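Local atomic coordinates of cutm, flavoprotein of carbon monoxide dehydrogenase (PDB entry 1FFV), a protein that binds FAD as the flavoprotein subunit of carbon monoxide dehydrogenase, probably passing electrons released by carbon monoxide oxidation to an external acceptor. Residues P58-I63 with V166-R171; T76-L81 with Q105-G110. All coordinates share one frame; numbering follows the deposited sequence.

Contact 1 (P58-I63 with V166-R171); sequences PELRGI and VMVEIR. With FAD (flavin-adenine dinucleotide), chain J.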
loop_
_atom_site.group_PDB
_atom_site.type_symbol
_atom_site.label_atom_id
_atom_site.label_comp_id
_atom_site.label_asym_id
_atom_site.label_seq_id
_atom_site.Cartn_x
_atom_site.Cartn_y
_atom_site.Cartn_z
ATOM N N PRO C 58 36.046 8.184 32.796
ATOM C CA PRO C 58 36.375 6.991 33.589
ATOM C C PRO C 58 36.711 7.214 35.060
ATOM O O PRO C 58 36.581 6.298 35.873
ATOM C CB PRO C 58 37.551 6.378 32.819
ATOM C CG PRO C 58 38.201 7.557 32.197
ATOM C CD PRO C 58 37.032 8.382 31.719
ATOM N N GLU C 59 37.124 8.428 35.399
ATOM C CA GLU C 59 37.480 8.756 36.772
ATOM C C GLU C 59 36.242 8.914 37.666
ATOM O O GLU C 59 36.361 9.054 38.887
ATOM C CB GLU C 59 38.353 10.018 36.823
ATOM C CG GLU C 59 38.667 10.659 35.449
ATOM C CD GLU C 59 39.684 9.890 34.588
ATOM O OE1 GLU C 59 40.447 9.040 35.123
ATOM O OE2 GLU C 59 39.725 10.165 33.360
ATOM N N LEU C 60 35.059 8.907 37.058
ATOM C CA LEU C 60 33.820 9.025 37.818
ATOM C C LEU C 60 33.216 7.644 38.009
ATOM O O LEU C 60 32.138 7.507 38.564
ATOM C CB LEU C 60 32.825 9.930 37.088
ATOM C CG LEU C 60 33.173 11.409 36.928
ATOM C CD1 LEU C 60 32.076 12.119 36.147
ATOM C CD2 LEU C 60 33.341 12.040 38.303
ATOM N N ARG C 61 33.936 6.623 37.552
ATOM C CA ARG C 61 33.480 5.240 37.637
ATOM C C ARG C 61 34.353 4.374 38.540
ATOM O O ARG C 61 35.462 4.759 38.910
ATOM C CB ARG C 61 33.421 4.630 36.234
ATOM C CG ARG C 61 32.544 5.426 35.286
ATOM C CD ARG C 61 32.422 4.807 33.909
ATOM N NE ARG C 61 31.511 5.591 33.066
ATOM C CZ ARG C 61 30.189 5.688 33.246
ATOM N NH1 ARG C 61 29.592 5.048 34.251
ATOM N NH2 ARG C 61 29.453 6.406 32.400
ATOM N N GLY C 62 33.830 3.213 38.916
ATOM C CA GLY C 62 34.584 2.310 39.760
ATOM C C GLY C 62 34.173 2.285 41.215
ATOM O O GLY C 62 33.698 3.275 41.768
ATOM N N ILE C 63 34.338 1.118 41.821
ATOM C CA ILE C 63 34.026 0.895 43.225
ATOM C C ILE C 63 35.276 0.261 43.832
ATOM O O ILE C 63 35.669 -0.844 43.449
ATOM C CB ILE C 63 32.829 -0.071 43.382
ATOM C CG1 ILE C 63 31.557 0.574 42.823
ATOM C CG2 ILE C 63 32.655 -0.478 44.844
ATOM C CD1 ILE C 63 30.372 -0.375 42.731
ATOM N N VAL C 166 31.464 19.245 40.312
ATOM C CA VAL C 166 31.084 17.930 39.822
ATOM C C VAL C 166 31.323 16.945 40.968
ATOM O O VAL C 166 32.426 16.905 41.524
ATOM C CB VAL C 166 31.973 17.510 38.622
ATOM C CG1 VAL C 166 31.644 16.087 38.176
ATOM C CG2 VAL C 166 31.799 18.478 37.473
ATOM N N MET C 167 30.291 16.201 41.367
ATOM C CA MET C 167 30.478 15.213 42.426
ATOM C C MET C 167 31.267 14.088 41.792
ATOM O O MET C 167 30.835 13.514 40.800
ATOM C CB MET C 167 29.159 14.661 42.977
ATOM C CG MET C 167 29.379 13.721 44.180
ATOM S SD MET C 167 27.896 12.990 44.902
ATOM C CE MET C 167 27.131 14.414 45.663
ATOM N N VAL C 168 32.440 13.806 42.353
ATOM C CA VAL C 168 33.328 12.768 41.839
ATOM C C VAL C 168 33.074 11.362 42.389
ATOM O O VAL C 168 32.974 10.395 41.625
ATOM C CB VAL C 168 34.812 13.169 42.065
ATOM C CG1 VAL C 168 35.750 12.002 41.764
ATOM C CG2 VAL C 168 35.158 14.360 41.185
ATOM N N GLU C 169 32.940 11.251 43.706
ATOM C CA GLU C 169 32.729 9.950 44.324
ATOM C C GLU C 169 32.007 10.026 45.662
ATOM O O GLU C 169 31.953 11.079 46.305
ATOM C CB GLU C 169 34.082 9.253 44.511
ATOM C CG GLU C 169 35.102 10.111 45.251
ATOM C CD GLU C 169 36.511 9.533 45.248
ATOM O OE1 GLU C 169 37.120 9.456 46.340
ATOM O OE2 GLU C 169 37.025 9.188 44.158
ATOM N N ILE C 170 31.438 8.896 46.064
ATOM C CA ILE C 170 30.732 8.789 47.326
ATOM C C ILE C 170 31.553 7.869 48.229
ATOM O O ILE C 170 31.774 6.695 47.919
ATOM C CB ILE C 170 29.282 8.240 47.135
ATOM C CG1 ILE C 170 28.398 9.278 46.423
ATOM C CG2 ILE C 170 28.666 7.887 48.482
ATOM C CD1 ILE C 170 28.556 9.328 44.923
ATOM N N ARG C 171 32.037 8.431 49.329
ATOM C CA ARG C 171 32.847 7.688 50.281
ATOM C C ARG C 171 32.030 7.324 51.502
ATOM O O ARG C 171 31.421 8.183 52.139
ATOM C CB ARG C 171 34.038 8.528 50.722
ATOM C CG ARG C 171 34.848 9.104 49.591
ATOM C CD ARG C 171 36.100 9.742 50.130
ATOM N NE ARG C 171 37.227 9.376 49.293
ATOM C CZ ARG C 171 38.217 8.573 49.660
ATOM N NH1 ARG C 171 38.261 8.050 50.878
ATOM N NH2 ARG C 171 39.106 8.207 48.755
HETATM P PA FAD J . 20.358 13.010 35.956
HETATM O O1A FAD J . 21.391 13.588 35.079
HETATM O O2A FAD J . 19.135 12.724 35.445
HETATM O O5B FAD J . 20.203 14.060 37.006
HETATM C C5B FAD J . 21.321 14.505 37.746
HETATM C C4B FAD J . 20.956 15.838 38.385
HETATM O O4B FAD J . 22.059 16.077 39.313
HETATM C C3B FAD J . 21.055 17.055 37.504
HETATM O O3B FAD J . 20.608 18.242 38.053
HETATM C C2B FAD J . 22.524 16.972 37.151
HETATM O O2B FAD J . 22.951 18.145 36.545
HETATM C C1B FAD J . 23.134 16.735 38.497
HETATM N N9A FAD J . 24.212 15.764 38.563
HETATM C C8A FAD J . 24.204 14.470 38.108
HETATM N N7A FAD J . 25.355 13.839 38.327
HETATM C C5A FAD J . 26.147 14.771 38.948
HETATM C C6A FAD J . 27.510 14.697 39.454
HETATM N N6A FAD J . 28.270 13.639 39.378
HETATM N N1A FAD J . 27.960 15.852 40.022
HETATM C C2A FAD J . 27.207 16.970 40.124
HETATM N N3A FAD J . 25.956 17.126 39.697
HETATM C C4A FAD J . 25.460 15.993 39.119
HETATM N N1 FAD J . 14.882 7.443 42.224
HETATM C C2 FAD J . 14.772 6.978 43.460
HETATM O O2 FAD J . 15.552 7.275 44.303
HETATM N N3 FAD J . 13.729 6.108 43.858
HETATM C C4 FAD J . 12.767 5.696 42.976
HETATM O O4 FAD J . 11.891 4.945 43.354
HETATM C C4X FAD J . 12.869 6.200 41.616
HETATM N N5 FAD J . 11.957 5.833 40.711
HETATM C C5X FAD J . 12.095 6.329 39.453
HETATM C C6 FAD J . 11.134 5.939 38.519
HETATM C C7 FAD J . 11.177 6.376 37.234
HETATM C C7M FAD J . 10.121 5.939 36.248
HETATM C C8 FAD J . 12.231 7.257 36.805
HETATM C C8M FAD J . 12.301 7.760 35.382
HETATM C C9 FAD J . 13.209 7.657 37.728
HETATM C C9A FAD J . 13.144 7.198 39.037
HETATM N N10 FAD J . 14.101 7.568 40.026
HETATM C C10 FAD J . 13.980 7.092 41.280
HETATM C "C1'" FAD J . 15.243 8.459 39.635
HETATM C "C2'" FAD J . 16.712 7.942 39.272
HETATM O "O2'" FAD J . 16.610 7.182 40.447
HETATM C "C3'" FAD J . 16.999 9.423 39.125
HETATM O "O3'" FAD J . 17.352 8.635 37.965
HETATM C "C4'" FAD J . 18.414 9.926 38.936
HETATM O "O4'" FAD J . 17.697 10.604 40.018
HETATM C "C5'" FAD J . 18.849 11.373 38.674
HETATM O "O5'" FAD J . 20.137 10.419 38.516
HETATM P P FAD J . 20.758 10.401 37.118
HETATM O O1P FAD J . 22.034 9.545 37.291
HETATM O O2P FAD J . 19.913 9.918 36.133
HETATM O O3P FAD J . 21.041 11.797 36.741
#

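Contact 2 (T76-L81 with Q105-G110); sequences TVENDL and QVRNRG. With FAD (flavin-adenine dinucleotide), chain J.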
loop_
_atom_site.group_PDB
_atom_site.type_symbol
_atom_site.label_atom_id
_atom_site.label_comp_id
_atom_site.label_asym_id
_atom_site.label_seq_id
_atom_site.Cartn_x
_atom_site.Cartn_y
_atom_site.Cartn_z
ATOM N N THR C 76 28.459 5.532 39.106
ATOM C CA THR C 76 28.116 4.130 39.280
ATOM C C THR C 76 26.609 4.017 39.073
ATOM O O THR C 76 25.823 4.748 39.667
ATOM C CB THR C 76 28.445 3.606 40.697
ATOM O OG1 THR C 76 29.856 3.679 40.919
ATOM C CG2 THR C 76 27.985 2.160 40.857
ATOM N N VAL C 77 26.225 3.095 38.210
ATOM C CA VAL C 77 24.832 2.851 37.887
ATOM C C VAL C 77 24.163 2.022 39.004
ATOM O O VAL C 77 24.825 1.197 39.649
ATOM C CB VAL C 77 24.787 2.190 36.480
ATOM C CG1 VAL C 77 23.966 0.923 36.466
ATOM C CG2 VAL C 77 24.327 3.205 35.449
ATOM N N GLU C 78 22.872 2.259 39.250
ATOM C CA GLU C 78 22.144 1.551 40.311
ATOM C C GLU C 78 22.320 0.024 40.342
ATOM O O GLU C 78 22.526 -0.549 41.415
ATOM C CB GLU C 78 20.654 1.909 40.292
ATOM C CG GLU C 78 20.323 3.398 40.515
ATOM C CD GLU C 78 20.626 3.896 41.935
ATOM O OE1 GLU C 78 20.566 5.123 42.160
ATOM O OE2 GLU C 78 20.911 3.072 42.835
ATOM N N ASN C 79 22.253 -0.630 39.181
ATOM C CA ASN C 79 22.417 -2.085 39.108
ATOM C C ASN C 79 23.836 -2.560 39.447
ATOM O O ASN C 79 24.030 -3.684 39.911
ATOM C CB ASN C 79 22.000 -2.622 37.737
ATOM C CG ASN C 79 20.491 -2.716 37.575
ATOM O OD1 ASN C 79 19.991 -2.576 36.458
ATOM N ND2 ASN C 79 19.768 -2.963 38.662
ATOM N N ASP C 80 24.828 -1.708 39.195
ATOM C CA ASP C 80 26.215 -2.044 39.500
ATOM C C ASP C 80 26.442 -1.947 41.000
ATOM O O ASP C 80 27.378 -2.533 41.545
ATOM C CB ASP C 80 27.167 -1.117 38.749
ATOM C CG ASP C 80 27.357 -1.532 37.307
ATOM O OD1 ASP C 80 26.460 -2.190 36.747
ATOM O OD2 ASP C 80 28.421 -1.228 36.734
ATOM N N LEU C 81 25.565 -1.197 41.655
ATOM C CA LEU C 81 25.602 -1.018 43.092
ATOM C C LEU C 81 25.070 -2.318 43.698
ATOM O O LEU C 81 25.597 -2.823 44.690
ATOM C CB LEU C 81 24.683 0.143 43.461
ATOM C CG LEU C 81 25.116 1.095 44.562
ATOM C CD1 LEU C 81 26.430 1.763 44.184
ATOM C CD2 LEU C 81 24.019 2.122 44.779
ATOM N N GLN C 105 15.472 -1.186 33.830
ATOM C CA GLN C 105 15.947 -0.274 32.791
ATOM C C GLN C 105 16.492 1.017 33.363
ATOM O O GLN C 105 17.579 1.455 32.994
ATOM C CB GLN C 105 14.839 0.053 31.792
ATOM C CG GLN C 105 14.501 -1.076 30.858
ATOM C CD GLN C 105 13.340 -1.913 31.346
ATOM O OE1 GLN C 105 13.286 -2.283 32.525
ATOM N NE2 GLN C 105 12.403 -2.211 30.448
ATOM N N VAL C 106 15.715 1.643 34.239
ATOM C CA VAL C 106 16.122 2.888 34.869
ATOM C C VAL C 106 17.424 2.673 35.630
ATOM O O VAL C 106 18.341 3.487 35.549
ATOM C CB VAL C 106 15.021 3.416 35.819
ATOM C CG1 VAL C 106 15.462 4.728 36.487
ATOM C CG2 VAL C 106 13.728 3.636 35.039
ATOM N N ARG C 107 17.536 1.538 36.310
ATOM C CA ARG C 107 18.736 1.235 37.074
ATOM C C ARG C 107 19.995 0.975 36.256
ATOM O O ARG C 107 21.075 0.854 36.819
ATOM C CB ARG C 107 18.480 0.085 38.040
ATOM C CG ARG C 107 17.607 0.485 39.214
ATOM C CD ARG C 107 17.699 -0.536 40.327
ATOM N NE ARG C 107 17.327 -1.859 39.851
ATOM C CZ ARG C 107 16.091 -2.330 39.868
ATOM N NH1 ARG C 107 15.104 -1.586 40.347
ATOM N NH2 ARG C 107 15.841 -3.528 39.374
ATOM N N ASN C 108 19.856 0.843 34.940
ATOM C CA ASN C 108 21.009 0.635 34.061
ATOM C C ASN C 108 21.592 1.988 33.635
ATOM O O ASN C 108 22.637 2.038 32.986
ATOM C CB ASN C 108 20.611 -0.139 32.799
ATOM C CG ASN C 108 20.541 -1.645 33.014
ATOM O OD1 ASN C 108 19.774 -2.334 32.318
ATOM N ND2 ASN C 108 21.344 -2.168 33.935
ATOM N N ARG C 109 20.906 3.078 33.975
ATOM C CA ARG C 109 21.356 4.420 33.604
ATOM C C ARG C 109 21.458 5.366 34.804
ATOM O O ARG C 109 22.433 6.101 34.946
ATOM C CB ARG C 109 20.421 5.025 32.552
ATOM C CG ARG C 109 20.374 4.274 31.216
ATOM C CD ARG C 109 21.721 4.249 30.494
ATOM N NE ARG C 109 22.252 5.596 30.278
ATOM C CZ ARG C 109 23.498 5.874 29.893
ATOM N NH1 ARG C 109 24.371 4.899 29.667
ATOM N NH2 ARG C 109 23.882 7.138 29.774
ATOM N N GLY C 110 20.445 5.340 35.664
ATOM C CA GLY C 110 20.450 6.189 36.836
ATOM C C GLY C 110 21.659 5.893 37.696
ATOM O O GLY C 110 21.988 4.721 37.945
HETATM P PA FAD J . 20.358 13.010 35.956
HETATM O O1A FAD J . 21.391 13.588 35.079
HETATM O O2A FAD J . 19.135 12.724 35.445
HETATM O O5B FAD J . 20.203 14.060 37.006
HETATM C C5B FAD J . 21.321 14.505 37.746
HETATM C C4B FAD J . 20.956 15.838 38.385
HETATM O O4B FAD J . 22.059 16.077 39.313
HETATM C C3B FAD J . 21.055 17.055 37.504
HETATM O O3B FAD J . 20.608 18.242 38.053
HETATM C C2B FAD J . 22.524 16.972 37.151
HETATM O O2B FAD J . 22.951 18.145 36.545
HETATM C C1B FAD J . 23.134 16.735 38.497
HETATM N N9A FAD J . 24.212 15.764 38.563
HETATM C C8A FAD J . 24.204 14.470 38.108
HETATM N N7A FAD J . 25.355 13.839 38.327
HETATM C C5A FAD J . 26.147 14.771 38.948
HETATM C C6A FAD J . 27.510 14.697 39.454
HETATM N N6A FAD J . 28.270 13.639 39.378
HETATM N N1A FAD J . 27.960 15.852 40.022
HETATM C C2A FAD J . 27.207 16.970 40.124
HETATM N N3A FAD J . 25.956 17.126 39.697
HETATM C C4A FAD J . 25.460 15.993 39.119
HETATM N N1 FAD J . 14.882 7.443 42.224
HETATM C C2 FAD J . 14.772 6.978 43.460
HETATM O O2 FAD J . 15.552 7.275 44.303
HETATM N N3 FAD J . 13.729 6.108 43.858
HETATM C C4 FAD J . 12.767 5.696 42.976
HETATM O O4 FAD J . 11.891 4.945 43.354
HETATM C C4X FAD J . 12.869 6.200 41.616
HETATM N N5 FAD J . 11.957 5.833 40.711
HETATM C C5X FAD J . 12.095 6.329 39.453
HETATM C C6 FAD J . 11.134 5.939 38.519
HETATM C C7 FAD J . 11.177 6.376 37.234
HETATM C C7M FAD J . 10.121 5.939 36.248
HETATM C C8 FAD J . 12.231 7.257 36.805
HETATM C C8M FAD J . 12.301 7.760 35.382
HETATM C C9 FAD J . 13.209 7.657 37.728
HETATM C C9A FAD J . 13.144 7.198 39.037
HETATM N N10 FAD J . 14.101 7.568 40.026
HETATM C C10 FAD J . 13.980 7.092 41.280
HETATM C "C1'" FAD J . 15.243 8.459 39.635
HETATM C "C2'" FAD J . 16.712 7.942 39.272
HETATM O "O2'" FAD J . 16.610 7.182 40.447
HETATM C "C3'" FAD J . 16.999 9.423 39.125
HETATM O "O3'" FAD J . 17.352 8.635 37.965
HETATM C "C4'" FAD J . 18.414 9.926 38.936
HETATM O "O4'" FAD J . 17.697 10.604 40.018
HETATM C "C5'" FAD J . 18.849 11.373 38.674
HETATM O "O5'" FAD J . 20.137 10.419 38.516
HETATM P P FAD J . 20.758 10.401 37.118
HETATM O O1P FAD J . 22.034 9.545 37.291
HETATM O O2P FAD J . 19.913 9.918 36.133
HETATM O O3P FAD J . 21.041 11.797 36.741
#

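Contact 1 (P58-I63 with V166-R171)
Leu60, at the end of a short 3-10 turn, packs on Val168 of strand 166-173, the middle strand of the five-stranded antiparallel sheet in the FAD-binding domain of this molybdopterin dehydrogenase family. The contact between the segments is apolar, and one methyl does nearly all the touching. CD2 of Leu60 lies 3.6 Å from Val168 CA and 4.1 Å from Val168 CG2, while Val166 CG1 is a looser neighbour at 4.4 Å from the same methyl. In Leu60, chi1 of -66° sets CG anti to the carbonyl carbon, and chi2 of 179° sends CD1 anti to CA, which turns CD2 to the strand. Val14 of helix 14-24 touches both Leu60 and Val168, which places the pair in a common apolar layer.

No hydrogen bond crosses between the segments; a salt bridge lies within the strand. In it Arg171 NE reaches Glu169 OE1 at 3.0 Å, nearly along the C-O axis; Arg171 also pairs with Glu66.

Adenine recognition uses backbone atoms. Met167 N donates to FAD N1A at 2.7 Å, and FAD N6A donates to Met167 O at 2.9 Å. That same Met167 O has Leu60 CD2 3.8 Å away.

Contact 2 (T76-L81 with Q105-G110)
Glu78 and Asn79 open helix 78-83 by giving their backbone N-H groups to carbonyls of 105-110. Glu78 N reaches Gly110 O at 2.9 Å, with a C=O...N angle of 165°, and Asn79 N reaches Arg107 O at 3.0 Å, tilted from the carbonyl plane. The tight part lies beside these bonds: Glu78 CB rests 3.5 Å from Arg107 CG, Glu78 CG sits 3.3 Å from Gly110 O, and Val77 presses CG2 to 3.2 Å from Asn108 O. Bent at chi3 (-57°), the Arg107 chain presents a guanidinium edge to the Asn79 amide, the two planes 75° apart, while NH1 bonds to Ile101 O. With an alanine here, Ile101 O is likely to lose this donor, and a gap is likely to open beside Glu78 CB and the Asn79 amide.

The loose side belongs to Arg109, partly exposed and pointing away from 76-81, and to Asp80, which misses 105-110 but forms a salt bridge with a basic side chain of another protein chain.

Toward the cofactor, Val106 CG1 is 3.9 Å from FAD C9, and Gly110 C is 3.7 Å from FAD O1P. Thus the first N-H groups of a helix, just after its N-cap Val77, are held by carbonyls of a loop that lines the FAD pocket.

In the fold
Both contacts are largely buried and serve the same cofactor from different ends. Contact 1 joins a 3-10 turn to the sheet at the adenine, whereas contact 2 joins a helix start to a loop beside the pyrophosphate and the isoalloxazine ring. The two share no helix or strand. Their chemistry differs accordingly: 159 Å² buried in contact 1, mostly by apolar packing, with no hydrogen bond across, against 370 Å² with two backbone bonds in contact 2. Only contact 2 borders another protein chain. Along the sequence it is nested inside the loop closed by contact 1. Their centres are 14 Å apart, yet Ile63 CD1 packs 3.9 Å from Asp80 O.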